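Local atomic coordinates of UL37 (Suid herpesvirus 1, PDB entry 4K70), a protein that serves in the inner tegument of the virus particle, probably helps to control viral trafficking, and binds metal ions including calcium. Residues A[84-88]-A[130-135]; A[42-46]-A[93-98]. All coordinates share one frame. Residues are numbered along the deposited sequence.

Contact 1 of 2, residues A[84-88]-A[130-135]; sequences WDEGT and WCAAFD. With CA (calcium ion), chain E; NA (sodium ion), chain U.
The six-membered ring of Trp84 overlaps the Phe134 ring in a face-to-face stack, with centroids 4.2 Å apart and planes at 28°. Trp130 completes this buried aromatic cluster, which joins the loop before helix 89-98 to helix 120-137. Residues 84-86 form a 3-10 segment; Gly87 N, just after it, donates a hydrogen bond to Trp84 O at 2.9 Å. The phi of Gly87 is positive, 71°, which favours glycine. Trp84 is m at chi1; Trp130 and Phe134, on helical residues 130-135, are t. Trp84 CE3 lies 3.3 Å from Phe134 CZ; Trp84 CH2, near the Trp130 ring plane, is 3.6 Å from Trp130 CZ3. The CA atoms of Thr88 and Cys131 are 6.0 Å apart. Thr88 CG2 packs 3.6 Å from both Cys131 CB and Phe134 CD1. Trp84 NE1 and Trp130 NE1 hydrogen-bond to Phe176 O and Leu163 O, respectively. Thr88 OG1 lies 3.0 Å from Asp135 OD2. Water 1 accepts from Thr88 N at 2.8 Å and donates to Asp135 OD1 at 2.7 Å.

Contact 2 of 2, residues A[42-46]-A[93-98]; sequences VRGLW and ELLGVV. With NA (sodium ion), chain Q.
Two helices pack side by side in this all-helical fold. Residues 42-46 lie on helix 39-60 and residues 93-98 end helix 89-98. Their axes run nearly parallel, at 9°, and approach to 9.4 Å. CA atoms pair Arg43 with Leu94 at 5.3 Å and Trp46 with Val98 at 6.7 Å. Among apolar contacts, Val42 CG1 meets Leu94 CD1 at 3.5 Å. Arg43, t, t, p from chi1 to chi3, places CG 3.7 Å from Val97 CG2. Trp46, t at chi1 and near -99° at chi2, brings CZ2 to 3.8 Å from Val98 CG1. In a CH-pi contact, Val98 CA sits over the Trp46 five-membered ring, 3.9 Å from its centroid. Trp46 NE1 is hydrogen-bonded to Thr103 OG1, outside the two segments. The charged pair is looser: Glu93 OE1 is over the Arg43 guanidinium face, 3.6 Å from Arg43 NH1. Glu93 binds sodium through OE1 at 2.5 Å and OE2 at 2.8 Å. Apolar surface thus joins the helices, while the sodium-bound carboxylate lies only near Arg43.

The two contacts cross along the chain of this N-terminal half of UL37, for their segments alternate in sequence. Their centres are about 17 Å apart and their nearest atoms about 5 Å apart, without touching. Helix 89-98 connects them: Thr88 of contact 1 directly precedes it, and residues 93-98 of contact 2 end it. Leu95 also packs on helix 120-137, which carries residues 130-135. In segment 84-88, beyond the contact itself, Asp85 OD2 binds calcium at 2.5 Å with Asp83; Glu86 shares a calcium site with Asp83, and its OE1 also binds sodium at 2.2 Å. The Glu86 side chain is about 8 Å from that of Glu93, the sodium ligand of contact 2.

Contact 1 of 2, residues A[84-88]-A[130-135]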
ATOM      1  N   TRP A  84      -5.500  -3.346 -13.598  1.00 21.91           N
ATOM      2  CA  TRP A  84      -4.155  -2.774 -13.629  1.00 21.37           C
ATOM      3  C   TRP A  84      -3.045  -3.748 -13.978  1.00 24.31           C
ATOM      4  O   TRP A  84      -1.927  -3.332 -14.287  1.00 22.43           O
ATOM      5  CB  TRP A  84      -3.843  -2.012 -12.319  1.00 26.45           C
ATOM      6  CG  TRP A  84      -4.418  -0.644 -12.345  1.00 21.08           C
ATOM      7  CD1 TRP A  84      -5.457  -0.166 -11.591  1.00 23.27           C
ATOM      8  CD2 TRP A  84      -4.018   0.427 -13.201  1.00 21.61           C
ATOM      9  NE1 TRP A  84      -5.702   1.150 -11.906  1.00 20.90           N
ATOM     10  CE2 TRP A  84      -4.835   1.535 -12.902  1.00 23.77           C
ATOM     11  CE3 TRP A  84      -3.031   0.562 -14.188  1.00 24.55           C
ATOM     12  CZ2 TRP A  84      -4.702   2.766 -13.556  1.00 23.92           C
ATOM     13  CZ3 TRP A  84      -2.905   1.783 -14.850  1.00 25.48           C
ATOM     14  CH2 TRP A  84      -3.735   2.867 -14.526  1.00 24.78           C
ATOM     15  N   ASP A  85      -3.354  -5.043 -13.948  1.00 25.27           N
ATOM     16  CA  ASP A  85      -2.431  -6.051 -14.463  1.00 27.98           C
ATOM     17  C   ASP A  85      -2.102  -5.842 -15.938  1.00 26.73           C
ATOM     18  O   ASP A  85      -1.061  -6.290 -16.422  1.00 29.53           O
ATOM     19  CB  ASP A  85      -3.000  -7.462 -14.229  1.00 25.44           C
ATOM     20  CG  ASP A  85      -3.144  -7.778 -12.752  1.00 28.88           C
ATOM     21  OD1 ASP A  85      -2.156  -7.595 -12.012  1.00 29.56           O
ATOM     22  OD2 ASP A  85      -4.249  -8.169 -12.321  1.00 28.41           O
ATOM     23  N   GLU A  86      -2.988  -5.155 -16.652  1.00 25.21           N
ATOM     24  CA  GLU A  86      -2.766  -4.844 -18.059  1.00 24.40           C
ATOM     25  C   GLU A  86      -2.091  -3.480 -18.268  1.00 29.57           C
ATOM     26  O   GLU A  86      -1.910  -3.039 -19.397  1.00 25.70           O
ATOM     27  CB  GLU A  86      -4.102  -4.905 -18.812  1.00 27.59           C
ATOM     28  CG  GLU A  86      -4.906  -6.178 -18.494  1.00 27.06           C
ATOM     29  CD  GLU A  86      -6.320  -6.131 -19.033  1.00 30.18           C
ATOM     30  OE1 GLU A  86      -6.581  -5.294 -19.918  1.00 33.15           O
ATOM     31  OE2 GLU A  86      -7.175  -6.907 -18.568  1.00 24.01           O
ATOM     32  N   GLY A  87      -1.723  -2.805 -17.182  1.00 25.23           N
ATOM     33  CA  GLY A  87      -0.994  -1.550 -17.311  1.00 27.02           C
ATOM     34  C   GLY A  87      -1.797  -0.380 -17.845  1.00 26.75           C
ATOM     35  O   GLY A  87      -3.028  -0.380 -17.786  1.00 29.16           O
ATOM     36  N   THR A  88      -1.106   0.629 -18.371  1.00 27.83           N
ATOM     37  CA  THR A  88      -1.775   1.858 -18.815  1.00 28.14           C
ATOM     38  C   THR A  88      -2.405   1.793 -20.218  1.00 30.72           C
ATOM     39  O   THR A  88      -3.291   2.590 -20.535  1.00 29.34           O
ATOM     40  CB  THR A  88      -0.828   3.070 -18.767  1.00 28.07           C
ATOM     41  OG1 THR A  88       0.342   2.788 -19.543  1.00 27.58           O
ATOM     42  CG2 THR A  88      -0.421   3.380 -17.315  1.00 26.54           C
ATOM     43  N   TRP A 130      -1.108  11.383 -15.721  1.00 24.17           N
ATOM     44  CA  TRP A 130      -1.219  10.484 -14.583  1.00 23.40           C
ATOM     45  C   TRP A 130      -0.699   9.078 -14.936  1.00 25.73           C
ATOM     46  O   TRP A 130       0.079   8.488 -14.175  1.00 22.81           O
ATOM     47  CB  TRP A 130      -2.662  10.450 -14.074  1.00 23.94           C
ATOM     48  CG  TRP A 130      -2.826   9.772 -12.741  1.00 24.89           C
ATOM     49  CD1 TRP A 130      -2.857  10.372 -11.515  1.00 21.26           C
ATOM     50  CD2 TRP A 130      -2.988   8.363 -12.504  1.00 24.05           C
ATOM     51  NE1 TRP A 130      -3.034   9.424 -10.535  1.00 23.17           N
ATOM     52  CE2 TRP A 130      -3.111   8.188 -11.114  1.00 25.17           C
ATOM     53  CE3 TRP A 130      -3.044   7.239 -13.335  1.00 25.55           C
ATOM     54  CZ2 TRP A 130      -3.280   6.921 -10.529  1.00 25.48           C
ATOM     55  CZ3 TRP A 130      -3.212   5.984 -12.753  1.00 24.17           C
ATOM     56  CH2 TRP A 130      -3.331   5.838 -11.367  1.00 25.89           C
ATOM     57  N   CYS A 131      -1.103   8.549 -16.096  1.00 23.28           N
ATOM     58  CA  CYS A 131      -0.584   7.250 -16.558  1.00 22.77           C
ATOM     59  C   CYS A 131       0.934   7.259 -16.738  1.00 25.49           C
ATOM     60  O   CYS A 131       1.592   6.268 -16.456  1.00 28.47           O
ATOM     61  CB  CYS A 131      -1.259   6.787 -17.870  1.00 22.41           C
ATOM     62  SG  CYS A 131      -3.010   6.351 -17.678  1.00 23.70           S
ATOM     63  N   ALA A 132       1.490   8.372 -17.207  1.00 24.39           N
ATOM     64  CA  ALA A 132       2.939   8.468 -17.345  1.00 25.50           C
ATOM     65  C   ALA A 132       3.593   8.379 -15.968  1.00 27.13           C
ATOM     66  O   ALA A 132       4.625   7.722 -15.800  1.00 28.47           O
ATOM     67  CB  ALA A 132       3.333   9.768 -18.046  1.00 30.34           C
ATOM     68  N   ALA A 133       2.982   9.033 -14.982  1.00 27.18           N
ATOM     69  CA  ALA A 133       3.470   8.966 -13.611  1.00 27.48           C
ATOM     70  C   ALA A 133       3.332   7.547 -13.061  1.00 25.90           C
ATOM     71  O   ALA A 133       4.208   7.054 -12.339  1.00 28.38           O
ATOM     72  CB  ALA A 133       2.705   9.948 -12.727  1.00 26.03           C
ATOM     73  N   PHE A 134       2.216   6.904 -13.381  1.00 25.52           N
ATOM     74  CA  PHE A 134       1.984   5.538 -12.924  1.00 26.08           C
ATOM     75  C   PHE A 134       3.129   4.671 -13.423  1.00 27.27           C
ATOM     76  O   PHE A 134       3.782   3.993 -12.636  1.00 28.46           O
ATOM     77  CB  PHE A 134       0.635   5.024 -13.422  1.00 22.15           C
ATOM     78  CG  PHE A 134       0.375   3.574 -13.118  1.00 26.39           C
ATOM     79  CD1 PHE A 134       0.767   2.588 -14.008  1.00 26.73           C
ATOM     80  CD2 PHE A 134      -0.273   3.201 -11.944  1.00 24.53           C
ATOM     81  CE1 PHE A 134       0.522   1.246 -13.730  1.00 29.42           C
ATOM     82  CE2 PHE A 134      -0.522   1.871 -11.657  1.00 22.78           C
ATOM     83  CZ  PHE A 134      -0.126   0.891 -12.553  1.00 23.76           C
ATOM     84  N   ASP A 135       3.391   4.727 -14.725  1.00 27.67           N
ATOM     85  CA  ASP A 135       4.468   3.941 -15.317  1.00 30.92           C
ATOM     86  C   ASP A 135       5.819   4.229 -14.671  1.00 31.00           C
ATOM     87  O   ASP A 135       6.592   3.314 -14.407  1.00 31.16           O
ATOM     88  CB  ASP A 135       4.543   4.152 -16.836  1.00 33.05           C
ATOM     89  CG  ASP A 135       3.445   3.407 -17.590  1.00 34.19           C
ATOM     90  OD1 ASP A 135       2.968   2.361 -17.092  1.00 34.27           O
ATOM     91  OD2 ASP A 135       3.059   3.869 -18.682  1.00 39.07           O
TER
HETATM   92 CA    CA E1003      -6.170  -8.990 -13.611  1.00 27.41          CA
HETATM   93 NA    NA U1019      -8.526  -4.284 -19.973  1.00 44.64          NA
HETATM   94  O   HOH W   1       1.628   0.263 -18.188  1.00 30.60           O
HETATM   95  O   HOH W   2      -9.325  -2.954 -18.125  1.00 27.16           O

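Contact 2 of 2, residues A[42-46]-A[93-98]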
ATOM      1  N   VAL A  42     -16.652   1.546 -21.817  1.00 26.89           N
ATOM      2  CA  VAL A  42     -16.786   2.968 -22.117  1.00 28.39           C
ATOM      3  C   VAL A  42     -16.368   3.258 -23.540  1.00 26.49           C
ATOM      4  O   VAL A  42     -17.029   4.009 -24.241  1.00 29.30           O
ATOM      5  CB  VAL A  42     -15.961   3.836 -21.157  1.00 25.95           C
ATOM      6  CG1 VAL A  42     -15.951   5.301 -21.638  1.00 29.84           C
ATOM      7  CG2 VAL A  42     -16.510   3.709 -19.749  1.00 25.17           C
ATOM      8  N   ARG A  43     -15.253   2.668 -23.951  1.00 27.48           N
ATOM      9  CA  ARG A  43     -14.726   2.824 -25.298  1.00 28.90           C
ATOM     10  C   ARG A  43     -15.754   2.432 -26.367  1.00 31.28           C
ATOM     11  O   ARG A  43     -15.888   3.100 -27.386  1.00 27.52           O
ATOM     12  CB  ARG A  43     -13.462   1.979 -25.436  1.00 29.05           C
ATOM     13  CG  ARG A  43     -12.608   2.305 -26.614  1.00 31.73           C
ATOM     14  CD  ARG A  43     -11.164   1.933 -26.325  1.00 31.73           C
ATOM     15  NE  ARG A  43     -11.039   0.556 -25.850  1.00 32.56           N
ATOM     16  CZ  ARG A  43     -11.075  -0.513 -26.643  1.00 35.31           C
ATOM     17  NH1 ARG A  43     -11.236  -0.366 -27.952  1.00 38.37           N
ATOM     18  NH2 ARG A  43     -10.952  -1.724 -26.127  1.00 33.40           N
ATOM     19  N   GLY A  44     -16.498   1.360 -26.123  1.00 30.60           N
ATOM     20  CA  GLY A  44     -17.531   0.941 -27.054  1.00 33.93           C
ATOM     21  C   GLY A  44     -18.730   1.874 -27.115  1.00 31.57           C
ATOM     22  O   GLY A  44     -19.394   1.963 -28.142  1.00 29.98           O
ATOM     23  N   LEU A  45     -18.998   2.587 -26.024  1.00 30.54           N
ATOM     24  CA  LEU A  45     -20.195   3.419 -25.931  1.00 30.54           C
ATOM     25  C   LEU A  45     -19.945   4.921 -26.047  1.00 30.45           C
ATOM     26  O   LEU A  45     -20.896   5.699 -26.060  1.00 31.00           O
ATOM     27  CB  LEU A  45     -20.907   3.176 -24.608  1.00 32.71           C
ATOM     28  CG  LEU A  45     -21.543   1.810 -24.397  1.00 38.07           C
ATOM     29  CD1 LEU A  45     -22.077   1.719 -22.974  1.00 45.92           C
ATOM     30  CD2 LEU A  45     -22.640   1.580 -25.416  1.00 39.62           C
ATOM     31  N   TRP A  46     -18.685   5.336 -26.113  1.00 28.49           N
ATOM     32  CA  TRP A  46     -18.372   6.752 -25.950  1.00 26.64           C
ATOM     33  C   TRP A  46     -19.019   7.664 -26.999  1.00 28.54           C
ATOM     34  O   TRP A  46     -19.685   8.645 -26.653  1.00 30.38           O
ATOM     35  CB  TRP A  46     -16.865   7.011 -25.938  1.00 28.84           C
ATOM     36  CG  TRP A  46     -16.602   8.486 -25.989  1.00 26.00           C
ATOM     37  CD1 TRP A  46     -16.280   9.220 -27.084  1.00 27.59           C
ATOM     38  CD2 TRP A  46     -16.714   9.406 -24.903  1.00 26.22           C
ATOM     39  NE1 TRP A  46     -16.160  10.544 -26.750  1.00 23.58           N
ATOM     40  CE2 TRP A  46     -16.422  10.688 -25.411  1.00 27.36           C
ATOM     41  CE3 TRP A  46     -17.021   9.274 -23.542  1.00 24.79           C
ATOM     42  CZ2 TRP A  46     -16.421  11.833 -24.607  1.00 22.77           C
ATOM     43  CZ3 TRP A  46     -17.023  10.404 -22.743  1.00 23.24           C
ATOM     44  CH2 TRP A  46     -16.724  11.672 -23.281  1.00 26.05           C
ATOM     45  N   GLU A  93      -5.880   3.943 -24.481  1.00 25.76           N
ATOM     46  CA  GLU A  93      -6.657   3.621 -25.677  1.00 30.25           C
ATOM     47  C   GLU A  93      -8.056   4.226 -25.581  1.00 28.48           C
ATOM     48  O   GLU A  93      -8.604   4.706 -26.566  1.00 31.85           O
ATOM     49  CB  GLU A  93      -6.718   2.105 -25.899  1.00 29.51           C
ATOM     50  CG  GLU A  93      -7.114   1.715 -27.308  1.00 37.55           C
ATOM     51  CD  GLU A  93      -7.189   0.208 -27.496  1.00 42.68           C
ATOM     52  OE1 GLU A  93      -7.722  -0.228 -28.542  1.00 40.11           O
ATOM     53  OE2 GLU A  93      -6.725  -0.536 -26.600  1.00 43.16           O
ATOM     54  N   LEU A  94      -8.622   4.216 -24.379  1.00 26.30           N
ATOM     55  CA  LEU A  94      -9.911   4.834 -24.134  1.00 23.59           C
ATOM     56  C   LEU A  94      -9.803   6.360 -24.254  1.00 28.64           C
ATOM     57  O   LEU A  94     -10.670   7.011 -24.847  1.00 24.84           O
ATOM     58  CB  LEU A  94     -10.417   4.448 -22.747  1.00 25.87           C
ATOM     59  CG  LEU A  94     -11.552   5.304 -22.203  1.00 24.61           C
ATOM     60  CD1 LEU A  94     -12.764   5.178 -23.093  1.00 24.47           C
ATOM     61  CD2 LEU A  94     -11.871   4.895 -20.776  1.00 27.79           C
ATOM     62  N   LEU A  95      -8.736   6.933 -23.696  1.00 27.78           N
ATOM     63  CA  LEU A  95      -8.507   8.380 -23.828  1.00 29.68           C
ATOM     64  C   LEU A  95      -8.396   8.814 -25.287  1.00 28.87           C
ATOM     65  O   LEU A  95      -8.896   9.875 -25.657  1.00 30.58           O
ATOM     66  CB  LEU A  95      -7.246   8.808 -23.085  1.00 25.10           C
ATOM     67  CG  LEU A  95      -7.303   8.676 -21.569  1.00 26.75           C
ATOM     68  CD1 LEU A  95      -5.999   9.184 -20.985  1.00 28.47           C
ATOM     69  CD2 LEU A  95      -8.499   9.424 -21.025  1.00 21.29           C
ATOM     70  N   GLY A  96      -7.728   8.003 -26.101  1.00 28.84           N
ATOM     71  CA  GLY A  96      -7.650   8.262 -27.535  1.00 30.67           C
ATOM     72  C   GLY A  96      -9.009   8.389 -28.217  1.00 32.01           C
ATOM     73  O   GLY A  96      -9.213   9.256 -29.070  1.00 34.36           O
ATOM     74  N   VAL A  97      -9.938   7.515 -27.850  1.00 28.66           N
ATOM     75  CA  VAL A  97     -11.319   7.600 -28.322  1.00 29.35           C
ATOM     76  C   VAL A  97     -12.046   8.847 -27.795  1.00 29.90           C
ATOM     77  O   VAL A  97     -12.679   9.575 -28.556  1.00 28.66           O
ATOM     78  CB  VAL A  97     -12.100   6.317 -27.949  1.00 32.53           C
ATOM     79  CG1 VAL A  97     -13.600   6.507 -28.119  1.00 29.73           C
ATOM     80  CG2 VAL A  97     -11.607   5.161 -28.801  1.00 30.26           C
ATOM     81  N   VAL A  98     -11.955   9.088 -26.492  1.00 27.01           N
ATOM     82  CA  VAL A  98     -12.611  10.235 -25.869  1.00 26.52           C
ATOM     83  C   VAL A  98     -12.176  11.544 -26.533  1.00 29.37           C
ATOM     84  O   VAL A  98     -12.975  12.468 -26.728  1.00 25.43           O
ATOM     85  CB  VAL A  98     -12.305  10.275 -24.348  1.00 25.75           C
ATOM     86  CG1 VAL A  98     -12.721  11.607 -23.738  1.00 27.52           C
ATOM     87  CG2 VAL A  98     -12.984   9.103 -23.642  1.00 21.01           C
TER
HETATM   88 NA    NA Q1015      -7.170  -2.631 -28.331  1.00 41.21          NA
HETATM   89  O   HOH W   3      -8.190  -3.790 -26.507  1.00 47.14           O